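Local structure of lantibiotic dehydratase (Microbispora corallina, 5EHK) at residues R205-V210 / S230-P235; L280-L285 / G596-G601; V623-G628 / I803-S808. The protein probably dehydrates serine and threonine residues of the precursor peptide of the lantibiotic NAI-107, drawing on glutamyl-tRNA as the activating donor. All coordinates share one frame; numbering follows the deposited sequence.

Contact 1. Residues R205-V210 / S230-P235; sequences RGDRIV and SARRSP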
ATOM      1  N   ARG A 205      -8.002 -29.166  16.104  1.00 19.91           N
ATOM      2  CA  ARG A 205      -8.177 -29.231  14.654  1.00 18.40           C
ATOM      3  C   ARG A 205      -8.419 -30.661  14.205  1.00 19.53           C
ATOM      4  O   ARG A 205      -7.499 -31.481  14.188  1.00 17.80           O
ATOM      5  CB  ARG A 205      -6.973 -28.654  13.932  1.00 18.03           C
ATOM      6  CG  ARG A 205      -6.913 -27.160  14.021  1.00 25.48           C
ATOM      7  CD  ARG A 205      -5.689 -26.587  13.338  1.00 24.64           C
ATOM      8  NE  ARG A 205      -5.873 -25.157  13.213  1.00 29.52           N
ATOM      9  CZ  ARG A 205      -5.198 -24.261  13.927  1.00 38.72           C
ATOM     10  NH1 ARG A 205      -4.265 -24.654  14.787  1.00 36.62           N
ATOM     11  NH2 ARG A 205      -5.438 -22.963  13.761  1.00 44.64           N
ATOM     12  N   GLY A 206      -9.668 -30.952  13.857  1.00 19.80           N
ATOM     13  CA  GLY A 206     -10.051 -32.277  13.409  1.00 20.23           C
ATOM     14  C   GLY A 206      -9.928 -33.256  14.554  1.00 21.80           C
ATOM     15  O   GLY A 206     -10.584 -33.094  15.576  1.00 22.10           O
ATOM     16  N   ASP A 207      -9.048 -34.240  14.391  1.00 24.84           N
ATOM     17  CA  ASP A 207      -8.767 -35.236  15.420  1.00 23.61           C
ATOM     18  C   ASP A 207      -7.431 -34.974  16.103  1.00 23.50           C
ATOM     19  O   ASP A 207      -6.911 -35.829  16.817  1.00 24.58           O
ATOM     20  CB  ASP A 207      -8.684 -36.609  14.787  1.00 29.28           C
ATOM     21  CG  ASP A 207      -7.554 -36.694  13.788  1.00 40.29           C
ATOM     22  OD1 ASP A 207      -7.451 -35.763  12.943  1.00 39.40           O
ATOM     23  OD2 ASP A 207      -6.743 -37.646  13.879  1.00 39.42           O
ATOM     24  N   ARG A 208      -6.870 -33.792  15.878  1.00 25.47           N
ATOM     25  CA  ARG A 208      -5.595 -33.436  16.486  1.00 22.79           C
ATOM     26  C   ARG A 208      -5.754 -32.294  17.474  1.00 26.66           C
ATOM     27  O   ARG A 208      -6.635 -31.423  17.323  1.00 23.93           O
ATOM     28  CB  ARG A 208      -4.596 -33.003  15.426  1.00 24.76           C
ATOM     29  CG  ARG A 208      -4.401 -33.989  14.296  1.00 27.76           C
ATOM     30  CD  ARG A 208      -2.953 -34.000  13.853  1.00 24.66           C
ATOM     31  NE  ARG A 208      -2.501 -35.382  13.845  1.00 31.88           N
ATOM     32  CZ  ARG A 208      -1.339 -35.803  14.323  1.00 28.79           C
ATOM     33  NH1 ARG A 208      -0.471 -34.941  14.834  1.00 23.11           N
ATOM     34  NH2 ARG A 208      -1.052 -37.097  14.273  1.00 32.24           N
ATOM     35  N   ILE A 209      -4.907 -32.314  18.500  1.00 27.55           N
ATOM     36  CA  ILE A 209      -4.756 -31.177  19.399  1.00 24.07           C
ATOM     37  C   ILE A 209      -3.498 -30.372  18.975  1.00 22.28           C
ATOM     38  O   ILE A 209      -2.420 -30.931  18.740  1.00 18.53           O
ATOM     39  CB  ILE A 209      -4.751 -31.637  20.880  1.00 21.28           C
ATOM     40  CG1 ILE A 209      -4.951 -30.452  21.819  1.00 28.44           C
ATOM     41  CG2 ILE A 209      -3.497 -32.377  21.221  1.00 25.88           C
ATOM     42  CD1 ILE A 209      -6.300 -29.780  21.650  1.00 27.09           C
ATOM     43  N   VAL A 210      -3.656 -29.062  18.820  1.00 21.42           N
ATOM     44  CA  VAL A 210      -2.558 -28.234  18.338  1.00 18.53           C
ATOM     45  C   VAL A 210      -2.198 -27.130  19.309  1.00 20.70           C
ATOM     46  O   VAL A 210      -3.076 -26.435  19.819  1.00 22.81           O
ATOM     47  CB  VAL A 210      -2.859 -27.642  16.938  1.00 23.16           C
ATOM     48  CG1 VAL A 210      -1.794 -26.660  16.512  1.00 24.28           C
ATOM     49  CG2 VAL A 210      -2.963 -28.757  15.901  1.00 26.96           C
ATOM     50  N   SER A 230       1.878 -30.867  17.284  1.00 26.24           N
ATOM     51  CA  SER A 230       0.641 -31.473  16.779  1.00 23.13           C
ATOM     52  C   SER A 230       0.469 -32.874  17.317  1.00 25.73           C
ATOM     53  O   SER A 230       1.127 -33.797  16.841  1.00 30.04           O
ATOM     54  CB  SER A 230       0.662 -31.541  15.251  1.00 30.52           C
ATOM     55  OG  SER A 230      -0.581 -31.990  14.736  1.00 31.90           O
ATOM     56  N   ALA A 231      -0.406 -33.041  18.307  1.00 27.51           N
ATOM     57  CA  ALA A 231      -0.651 -34.358  18.892  1.00 26.33           C
ATOM     58  C   ALA A 231      -1.997 -34.915  18.424  1.00 28.77           C
ATOM     59  O   ALA A 231      -2.924 -34.149  18.190  1.00 30.61           O
ATOM     60  CB  ALA A 231      -0.624 -34.263  20.401  1.00 20.44           C
ATOM     61  N   ARG A 232      -2.113 -36.234  18.278  1.00 29.52           N
ATOM     62  CA  ARG A 232      -3.418 -36.825  17.987  1.00 29.03           C
ATOM     63  C   ARG A 232      -4.318 -36.761  19.225  1.00 31.27           C
ATOM     64  O   ARG A 232      -3.895 -37.087  20.337  1.00 28.33           O
ATOM     65  CB  ARG A 232      -3.297 -38.271  17.510  1.00 29.40           C
ATOM     66  CG  ARG A 232      -4.652 -38.921  17.200  1.00 35.46           C
ATOM     67  CD  ARG A 232      -4.540 -40.386  16.791  1.00 35.31           C
ATOM     68  NE  ARG A 232      -3.618 -40.583  15.667  1.00 53.43           N
ATOM     69  CZ  ARG A 232      -3.965 -40.579  14.375  1.00 48.18           C
ATOM     70  NH1 ARG A 232      -5.232 -40.386  14.015  1.00 42.07           N
ATOM     71  NH2 ARG A 232      -3.038 -40.777  13.439  1.00 36.78           N
ATOM     72  N   ARG A 233      -5.572 -36.363  19.028  1.00 33.31           N
ATOM     73  CA  ARG A 233      -6.498 -36.167  20.147  1.00 30.52           C
ATOM     74  C   ARG A 233      -7.372 -37.401  20.388  1.00 26.61           C
ATOM     75  O   ARG A 233      -8.529 -37.455  19.999  1.00 30.47           O
ATOM     76  CB  ARG A 233      -7.363 -34.933  19.904  1.00 23.42           C
ATOM     77  CG  ARG A 233      -8.311 -34.587  21.030  1.00 21.78           C
ATOM     78  CD  ARG A 233      -9.053 -33.291  20.704  1.00 26.27           C
ATOM     79  NE  ARG A 233     -10.032 -32.955  21.731  1.00 24.17           N
ATOM     80  CZ  ARG A 233     -11.325 -33.213  21.606  1.00 20.40           C
ATOM     81  NH1 ARG A 233     -11.753 -33.818  20.513  1.00 17.17           N
ATOM     82  NH2 ARG A 233     -12.175 -32.893  22.569  1.00 23.06           N
ATOM     83  N   SER A 234      -6.791 -38.398  21.032  1.00 27.57           N
ATOM     84  CA  SER A 234      -7.489 -39.632  21.356  1.00 30.22           C
ATOM     85  C   SER A 234      -8.477 -39.371  22.483  1.00 29.26           C
ATOM     86  O   SER A 234      -8.473 -38.290  23.054  1.00 31.49           O
ATOM     87  CB  SER A 234      -6.461 -40.685  21.786  1.00 34.51           C
ATOM     88  OG  SER A 234      -5.678 -40.217  22.877  1.00 35.91           O
ATOM     89  N   PRO A 235      -9.345 -40.350  22.793  1.00 31.45           N
ATOM     90  CA  PRO A 235     -10.282 -40.156  23.902  1.00 28.24           C
ATOM     91  C   PRO A 235      -9.605 -39.977  25.251  1.00 30.16           C
ATOM     92  O   PRO A 235     -10.146 -39.285  26.108  1.00 33.00           O
ATOM     93  CB  PRO A 235     -11.111 -41.441  23.899  1.00 28.37           C
ATOM     94  CG  PRO A 235     -10.995 -41.982  22.555  1.00 25.24           C
ATOM     95  CD  PRO A 235      -9.688 -41.532  21.981  1.00 29.48           C
TER
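Arg205 opens a type II' turn that ends at Arg208, and the main-chain bonds between these two residues in both directions close a two-residue hairpin loop. Gly206 holds the second position with a positive phi (67°), as a type II' turn requires there. Asp207 meets residues 230-235 twice. Asp207 O accepts a hydrogen bond from Arg233 N (2.6 Å), while the carboxylate, turned into the crowded position between backbone N and carbonyl carbon, sends OD2 to Arg232 NH1 in a 3.1 Å salt bridge. The two flat groups meet obliquely, their planes 54° apart. The Arg208 side chain sets off away from residues 230-235, though CB still touches Ala231 O. It then bends at chi2 and chi3 and brings the guanidinium back, so that Arg208 NH1 donates to Ser230 OG (3.0 Å, 163°) with the oxygen close to the guanidinium plane. The Ala231-Arg232 peptide bond lies over one face of this guanidinium, offset toward its rim. Arg208 NH2 is 4.3 Å from Arg232 NH2, a like-charge approach that the Asp207 carboxylate may partly offset. Here strands 208-212 and 228-232 run antiparallel as the middle and outermost members of a three-stranded meander. Ser230 OG is also hydrogen-bonded to Asp833 of the second subunit, whose Asn830 packs on Arg205, so both the turn end and strand 228-232 take part in that interface. Ile209 forms the hydrogen-bonded pair with Ala231: its N donates to Ala231 O (2.7 Å) and its O accepts from Ala231 N (2.9 Å), both nearly along the C=O axis. On the same face, Ile209 CG2 rests on Ala231 CB at 3.5 Å. Val210 faces the other way, its CG2 4.2 Å from Ser230 OG in a non-hydrogen-bonded pair.

Contact 2. Residues L280-L285 / G596-G601; sequences LLITAL and GLPDSG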
ATOM      1  N   LEU A 280       1.511 -29.621  26.354  1.00 29.87           N
ATOM      2  CA  LEU A 280       0.060 -29.716  26.278  1.00 27.54           C
ATOM      3  C   LEU A 280      -0.472 -29.524  27.697  1.00 29.33           C
ATOM      4  O   LEU A 280      -1.626 -29.148  27.899  1.00 28.59           O
ATOM      5  CB  LEU A 280      -0.375 -31.085  25.753  1.00 31.05           C
ATOM      6  CG  LEU A 280      -0.032 -31.466  24.311  1.00 31.75           C
ATOM      7  CD1 LEU A 280      -0.928 -32.579  23.832  1.00 23.02           C
ATOM      8  CD2 LEU A 280      -0.149 -30.277  23.409  1.00 32.44           C
ATOM      9  N   LEU A 281       0.372 -29.816  28.682  1.00 28.20           N
ATOM     10  CA  LEU A 281       0.059 -29.517  30.073  1.00 28.57           C
ATOM     11  C   LEU A 281       1.107 -28.594  30.658  1.00 27.06           C
ATOM     12  O   LEU A 281       2.214 -28.493  30.137  1.00 30.85           O
ATOM     13  CB  LEU A 281      -0.055 -30.776  30.922  1.00 28.52           C
ATOM     14  CG  LEU A 281      -1.293 -31.633  30.712  1.00 31.10           C
ATOM     15  CD1 LEU A 281      -1.084 -33.001  31.348  1.00 32.67           C
ATOM     16  CD2 LEU A 281      -2.494 -30.937  31.312  1.00 25.28           C
ATOM     17  N   ILE A 282       0.728 -27.885  31.714  1.00 26.44           N
ATOM     18  CA  ILE A 282       1.626 -26.992  32.425  1.00 28.68           C
ATOM     19  C   ILE A 282       1.611 -27.396  33.889  1.00 31.09           C
ATOM     20  O   ILE A 282       0.547 -27.358  34.521  1.00 23.59           O
ATOM     21  CB  ILE A 282       1.147 -25.545  32.332  1.00 26.41           C
ATOM     22  CG1 ILE A 282       1.176 -25.070  30.875  1.00 23.00           C
ATOM     23  CG2 ILE A 282       1.997 -24.663  33.222  1.00 26.74           C
ATOM     24  CD1 ILE A 282       0.685 -23.647  30.665  1.00 19.33           C
ATOM     25  N   THR A 283       2.770 -27.803  34.419  1.00 32.91           N
ATOM     26  CA  THR A 283       2.846 -28.246  35.819  1.00 32.25           C
ATOM     27  C   THR A 283       2.992 -27.032  36.715  1.00 28.94           C
ATOM     28  O   THR A 283       3.450 -25.985  36.256  1.00 30.38           O
ATOM     29  CB  THR A 283       4.004 -29.250  36.088  1.00 30.89           C
ATOM     30  OG1 THR A 283       5.264 -28.566  36.049  1.00 37.67           O
ATOM     31  CG2 THR A 283       4.015 -30.345  35.042  1.00 29.32           C
ATOM     32  N   ALA A 284       2.583 -27.159  37.976  1.00 30.43           N
ATOM     33  CA  ALA A 284       2.716 -26.062  38.933  1.00 30.47           C
ATOM     34  C   ALA A 284       4.190 -25.764  39.222  1.00 29.11           C
ATOM     35  O   ALA A 284       4.535 -24.688  39.710  1.00 30.02           O
ATOM     36  CB  ALA A 284       1.974 -26.376  40.218  1.00 26.93           C
ATOM     37  N   LEU A 285       5.052 -26.721  38.895  1.00 26.28           N
ATOM     38  CA  LEU A 285       6.487 -26.548  39.051  1.00 33.75           C
ATOM     39  C   LEU A 285       7.038 -25.296  38.369  1.00 35.73           C
ATOM     40  O   LEU A 285       7.909 -24.621  38.914  1.00 38.45           O
ATOM     41  CB  LEU A 285       7.239 -27.796  38.580  1.00 34.98           C
ATOM     42  CG  LEU A 285       7.045 -29.009  39.486  1.00 37.85           C
ATOM     43  CD1 LEU A 285       7.762 -30.212  38.912  1.00 41.40           C
ATOM     44  CD2 LEU A 285       7.555 -28.682  40.872  1.00 32.80           C
ATOM     45  N   GLY A 596      -0.233 -19.416  28.868  1.00 14.90           N
ATOM     46  CA  GLY A 596       0.986 -20.193  28.701  1.00 15.64           C
ATOM     47  C   GLY A 596       1.772 -20.376  29.990  1.00 21.96           C
ATOM     48  O   GLY A 596       2.936 -20.766  29.942  1.00 24.94           O
ATOM     49  N   LEU A 597       1.132 -20.076  31.126  1.00 18.10           N
ATOM     50  CA  LEU A 597       1.700 -20.187  32.469  1.00 19.30           C
ATOM     51  C   LEU A 597       0.624 -20.749  33.388  1.00 18.41           C
ATOM     52  O   LEU A 597      -0.547 -20.617  33.078  1.00 20.35           O
ATOM     53  CB  LEU A 597       2.104 -18.816  33.010  1.00 19.41           C
ATOM     54  CG  LEU A 597       3.193 -18.045  32.299  1.00 17.86           C
ATOM     55  CD1 LEU A 597       3.171 -16.630  32.799  1.00 15.73           C
ATOM     56  CD2 LEU A 597       4.517 -18.704  32.579  1.00 17.03           C
ATOM     57  N   PRO A 598       1.008 -21.373  34.520  1.00 20.20           N
ATOM     58  CA  PRO A 598       0.007 -21.910  35.454  1.00 22.44           C
ATOM     59  C   PRO A 598      -0.726 -20.796  36.149  1.00 22.03           C
ATOM     60  O   PRO A 598      -0.247 -19.672  36.102  1.00 25.58           O
ATOM     61  CB  PRO A 598       0.855 -22.639  36.490  1.00 23.02           C
ATOM     62  CG  PRO A 598       2.156 -21.907  36.460  1.00 22.33           C
ATOM     63  CD  PRO A 598       2.378 -21.561  35.030  1.00 22.31           C
ATOM     64  N   ASP A 599      -1.849 -21.081  36.791  1.00 17.77           N
ATOM     65  CA  ASP A 599      -2.522 -20.029  37.529  1.00 21.60           C
ATOM     66  C   ASP A 599      -1.587 -19.599  38.648  1.00 25.54           C
ATOM     67  O   ASP A 599      -0.706 -20.354  39.047  1.00 28.06           O
ATOM     68  CB  ASP A 599      -3.838 -20.527  38.131  1.00 24.01           C
ATOM     69  CG  ASP A 599      -4.892 -20.787  37.092  1.00 26.10           C
ATOM     70  OD1 ASP A 599      -4.573 -20.628  35.895  1.00 24.94           O
ATOM     71  OD2 ASP A 599      -6.024 -21.184  37.475  1.00 29.24           O
ATOM     72  N   SER A 600      -1.788 -18.393  39.160  1.00 24.39           N
ATOM     73  CA  SER A 600      -1.061 -17.938  40.331  1.00 21.36           C
ATOM     74  C   SER A 600      -1.935 -18.020  41.589  1.00 28.91           C
ATOM     75  O   SER A 600      -3.139 -17.694  41.554  1.00 24.57           O
ATOM     76  CB  SER A 600      -0.583 -16.495  40.103  1.00 20.31           C
ATOM     77  OG  SER A 600      -0.155 -15.851  41.298  1.00 17.64           O
ATOM     78  N   GLY A 601      -1.322 -18.436  42.702  1.00 23.23           N
ATOM     79  CA  GLY A 601      -1.987 -18.397  43.994  1.00 17.91           C
ATOM     80  C   GLY A 601      -2.323 -16.979  44.455  1.00 21.99           C
ATOM     81  O   GLY A 601      -3.223 -16.783  45.264  1.00 22.28           O
TER
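A short edge strand, residues 281-283, meets a loop without regular structure, residues 596-601, and the two share no backbone hydrogen bonds. The loop turns at Gly596, whose backbone is left-handed, and then runs extended from Leu597 through Ser600. Ile282 carries nearly the whole contact, and its side chain sets off toward the loop. Its first torsion (chi1 -64°) sets CG1 beside the backbone N and CG2 anti to it, so the two branches divide the work. The longer arm, extended at chi2, lays CD1 against the peptide between Gly596 and Leu597, 3.5 Å from Gly596 C. The shorter branch, CG2, touches the proline ring, 3.6 Å from Pro598 CD and 4.0 Å from Pro598 CB; side chain and ring cross at about a right angle. Farther along, Thr283 O lies 4.2 Å from Pro598 CB. The Thr283 side chain turns away from the loop, where its OG1 bonds to Glu185. This is a buried apolar seam, and polar residues of the neighbouring strand region frame it: Gln200 binds Gly596 N and Leu597 O, while Gln197 binds Asp599 N. Strand 281-283 is the outermost member of a three-stranded antiparallel sheet and pairs with strand 195-198; Leu281 packs on helix 267-278 and Leu285 on helix 174-185, whereas the loop joins strands 591-595 and 604-605 of the seven-stranded mixed sheet.

Contact 3. Residues V623-G628 / I803-S808; sequences VHLPTG and IRATVS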
ATOM      1  N   VAL A 623     -14.914  -8.984  26.295  1.00 10.24           N
ATOM      2  CA  VAL A 623     -16.131  -9.243  27.057  1.00 13.22           C
ATOM      3  C   VAL A 623     -15.991 -10.528  27.833  1.00 13.50           C
ATOM      4  O   VAL A 623     -15.576 -11.535  27.271  1.00 14.44           O
ATOM      5  CB  VAL A 623     -17.373  -9.329  26.146  1.00 11.64           C
ATOM      6  CG1 VAL A 623     -18.589  -9.709  26.935  1.00 13.17           C
ATOM      7  CG2 VAL A 623     -17.605  -8.013  25.500  1.00 13.43           C
ATOM      8  N   HIS A 624     -16.330 -10.505  29.122  1.00 14.14           N
ATOM      9  CA  HIS A 624     -16.396 -11.748  29.885  1.00 14.41           C
ATOM     10  C   HIS A 624     -17.756 -12.326  29.596  1.00 20.16           C
ATOM     11  O   HIS A 624     -18.784 -11.816  30.059  1.00 19.41           O
ATOM     12  CB  HIS A 624     -16.188 -11.534  31.381  1.00 15.69           C
ATOM     13  CG  HIS A 624     -16.262 -12.790  32.196  1.00 19.53           C
ATOM     14  ND1 HIS A 624     -17.325 -13.079  33.028  1.00 18.34           N
ATOM     15  CD2 HIS A 624     -15.400 -13.831  32.313  1.00 20.31           C
ATOM     16  CE1 HIS A 624     -17.115 -14.243  33.616  1.00 18.45           C
ATOM     17  NE2 HIS A 624     -15.956 -14.724  33.199  1.00 16.25           N
ATOM     18  N   LEU A 625     -17.745 -13.368  28.767  1.00 22.45           N
ATOM     19  CA  LEU A 625     -18.969 -13.972  28.242  1.00 22.36           C
ATOM     20  C   LEU A 625     -19.976 -14.435  29.314  1.00 22.82           C
ATOM     21  O   LEU A 625     -21.158 -14.132  29.197  1.00 26.61           O
ATOM     22  CB  LEU A 625     -18.635 -15.104  27.254  1.00 16.79           C
ATOM     23  CG  LEU A 625     -18.008 -14.603  25.964  1.00 14.20           C
ATOM     24  CD1 LEU A 625     -17.479 -15.719  25.090  1.00  6.54           C
ATOM     25  CD2 LEU A 625     -19.030 -13.762  25.234  1.00 14.98           C
ATOM     26  N   PRO A 626     -19.516 -15.127  30.376  1.00 21.16           N
ATOM     27  CA  PRO A 626     -20.523 -15.558  31.350  1.00 22.02           C
ATOM     28  C   PRO A 626     -21.353 -14.441  31.975  1.00 23.19           C
ATOM     29  O   PRO A 626     -22.494 -14.723  32.340  1.00 24.58           O
ATOM     30  CB  PRO A 626     -19.682 -16.248  32.429  1.00 19.96           C
ATOM     31  CG  PRO A 626     -18.512 -16.806  31.659  1.00 17.89           C
ATOM     32  CD  PRO A 626     -18.199 -15.738  30.650  1.00 18.07           C
ATOM     33  N   THR A 627     -20.820 -13.220  32.080  1.00 24.42           N
ATOM     34  CA  THR A 627     -21.477 -12.178  32.874  1.00 20.32           C
ATOM     35  C   THR A 627     -21.919 -10.937  32.109  1.00 24.69           C
ATOM     36  O   THR A 627     -22.682 -10.133  32.624  1.00 32.34           O
ATOM     37  CB  THR A 627     -20.611 -11.746  34.059  1.00 22.63           C
ATOM     38  OG1 THR A 627     -19.398 -11.158  33.577  1.00 25.37           O
ATOM     39  CG2 THR A 627     -20.268 -12.950  34.946  1.00 24.52           C
ATOM     40  N   GLY A 628     -21.460 -10.773  30.880  1.00 25.18           N
ATOM     41  CA  GLY A 628     -21.816  -9.590  30.121  1.00 23.27           C
ATOM     42  C   GLY A 628     -21.212  -8.298  30.651  1.00 31.26           C
ATOM     43  O   GLY A 628     -21.857  -7.244  30.682  1.00 40.39           O
ATOM     44  N   ILE A 803     -22.306  -4.423  25.527  1.00 36.00           N
ATOM     45  CA  ILE A 803     -22.533  -5.834  25.784  1.00 45.62           C
ATOM     46  C   ILE A 803     -23.704  -6.378  24.973  1.00 46.17           C
ATOM     47  O   ILE A 803     -24.864  -6.022  25.193  1.00 46.19           O
ATOM     48  CB  ILE A 803     -22.774  -6.113  27.275  1.00 43.69           C
ATOM     49  CG1 ILE A 803     -21.689  -5.451  28.118  1.00 33.27           C
ATOM     50  CG2 ILE A 803     -22.851  -7.606  27.511  1.00 37.99           C
ATOM     51  CD1 ILE A 803     -20.329  -5.932  27.789  1.00 29.72           C
ATOM     52  N   ARG A 804     -23.383  -7.251  24.033  1.00 50.95           N
ATOM     53  CA  ARG A 804     -24.380  -7.901  23.193  1.00 54.39           C
ATOM     54  C   ARG A 804     -23.782  -9.247  22.852  1.00 41.34           C
ATOM     55  O   ARG A 804     -24.033  -9.801  21.792  1.00 41.90           O
ATOM     56  CB  ARG A 804     -24.652  -7.068  21.933  1.00 49.03           C
ATOM     57  CG  ARG A 804     -25.433  -5.804  22.254  1.00 54.69           C
ATOM     58  CD  ARG A 804     -25.206  -4.718  21.256  1.00 43.88           C
ATOM     59  NE  ARG A 804     -25.490  -3.426  21.865  1.00 46.79           N
ATOM     60  CZ  ARG A 804     -25.356  -2.273  21.222  1.00 65.13           C
ATOM     61  NH1 ARG A 804     -24.954  -2.279  19.950  1.00 63.17           N
ATOM     62  NH2 ARG A 804     -25.621  -1.121  21.840  1.00 64.14           N
ATOM     63  N   ALA A 805     -22.958  -9.731  23.777  1.00 33.16           N
ATOM     64  CA  ALA A 805     -22.289 -11.014  23.693  1.00 29.17           C
ATOM     65  C   ALA A 805     -23.179 -12.101  23.040  1.00 36.39           C
ATOM     66  O   ALA A 805     -24.381 -12.175  23.312  1.00 27.68           O
ATOM     67  CB  ALA A 805     -21.810 -11.427  25.083  1.00 24.61           C
ATOM     68  N   THR A 806     -22.602 -12.915  22.149  1.00 34.40           N
ATOM     69  CA  THR A 806     -23.397 -13.875  21.379  1.00 37.92           C
ATOM     70  C   THR A 806     -22.678 -15.217  21.132  1.00 39.25           C
ATOM     71  O   THR A 806     -21.657 -15.563  21.778  1.00 29.21           O
ATOM     72  CB  THR A 806     -23.917 -13.213  20.052  1.00 42.28           C
ATOM     73  OG1 THR A 806     -24.294 -11.859  20.325  1.00 39.59           O
ATOM     74  CG2 THR A 806     -25.157 -13.923  19.445  1.00 41.79           C
ATOM     75  N   VAL A 807     -23.280 -15.999  20.249  1.00 37.82           N
ATOM     76  CA  VAL A 807     -22.772 -17.286  19.828  1.00 48.72           C
ATOM     77  C   VAL A 807     -23.222 -17.462  18.378  1.00 46.16           C
ATOM     78  O   VAL A 807     -23.880 -16.581  17.814  1.00 49.78           O
ATOM     79  CB  VAL A 807     -23.305 -18.442  20.724  1.00 60.55           C
ATOM     80  CG1 VAL A 807     -22.575 -18.475  22.075  1.00 48.68           C
ATOM     81  CG2 VAL A 807     -24.824 -18.317  20.934  1.00 58.17           C
ATOM     82  N   SER A 808     -22.869 -18.592  17.779  1.00 47.38           N
ATOM     83  CA  SER A 808     -23.174 -18.850  16.375  1.00 54.27           C
ATOM     84  C   SER A 808     -23.965 -20.147  16.210  1.00 56.78           C
ATOM     85  O   SER A 808     -25.195 -20.146  16.275  1.00 54.48           O
ATOM     86  CB  SER A 808     -21.885 -18.914  15.545  1.00 52.58           C
ATOM     87  OG  SER A 808     -22.132 -19.486  14.267  1.00 62.21           O
TER
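Apolar contacts make up one part of this junction, and they are methyl to methyl. Val623, its CG1 anti to the backbone N, spreads its two methyls over two partners: CG1 reaches Ala805 CB and CG2 reaches Ile803 CD1, each at 4.1 Å. Leu625 starts off to one side, but its tip swings back and places CD2 3.6 Å from Ala805 CB. The small alanine side chain thus sits against both Val623 and Leu625.

A second kind is side chain against main chain. Ile803 points at the hairpin and lies along Gly628, with CG2 3.4 Å from Gly628 CA; its CG1, CG2 and CD1 all gather about the Gly628 carbonyl oxygen. With no side chain at Gly628, the branched isoleucine lies directly on the backbone.

The hydrogen bonds here lie within each segment. His624 O accepts from both Thr627 N (3.2 Å) and Gly628 N (3.0 Å), which closes a four-residue hairpin loop made of three right-handed helical residues and a left-handed Gly628. The imidazole braces this loop: ND1 is hydrogen-bonded to Thr627 OG1 at 2.9 Å, Pro626 CD lies over the ring centre, and NE2 is taken by Glu610. On the other segment Thr806 OG1 donates to Arg804 O (2.5 Å), spanning Ala805, and is also hydrogen-bonded to Asp420 O.

The hairpin links strands 620-624 and 629-634 of the seven-stranded mixed sheet, with strand 611-615 on the other side of 620-624; residues 803-805 pass along one flank of the hairpin, at Val623, Leu625 and Gly628, within the long connection from strand 785-792 to strand 819-824.

Overall arrangement
Contacts 1 and 2 touch through Leu280, the residue just before strand 281-283: Leu280 CD1 packs against Ile209 CG2 (3.7 Å) and Ala231 CB (3.8 Å), although the centres of the two contacts are 21 Å apart. Contact 3 stands apart, its centre 28 Å from that of contact 1 and 27 Å from that of contact 2, with nearest atoms about 17 and 13 Å away. It is tied to contact 2 through the seven-stranded sheet, which supplies a segment to each. Contact 1 alone of the three is also touched by the second subunit.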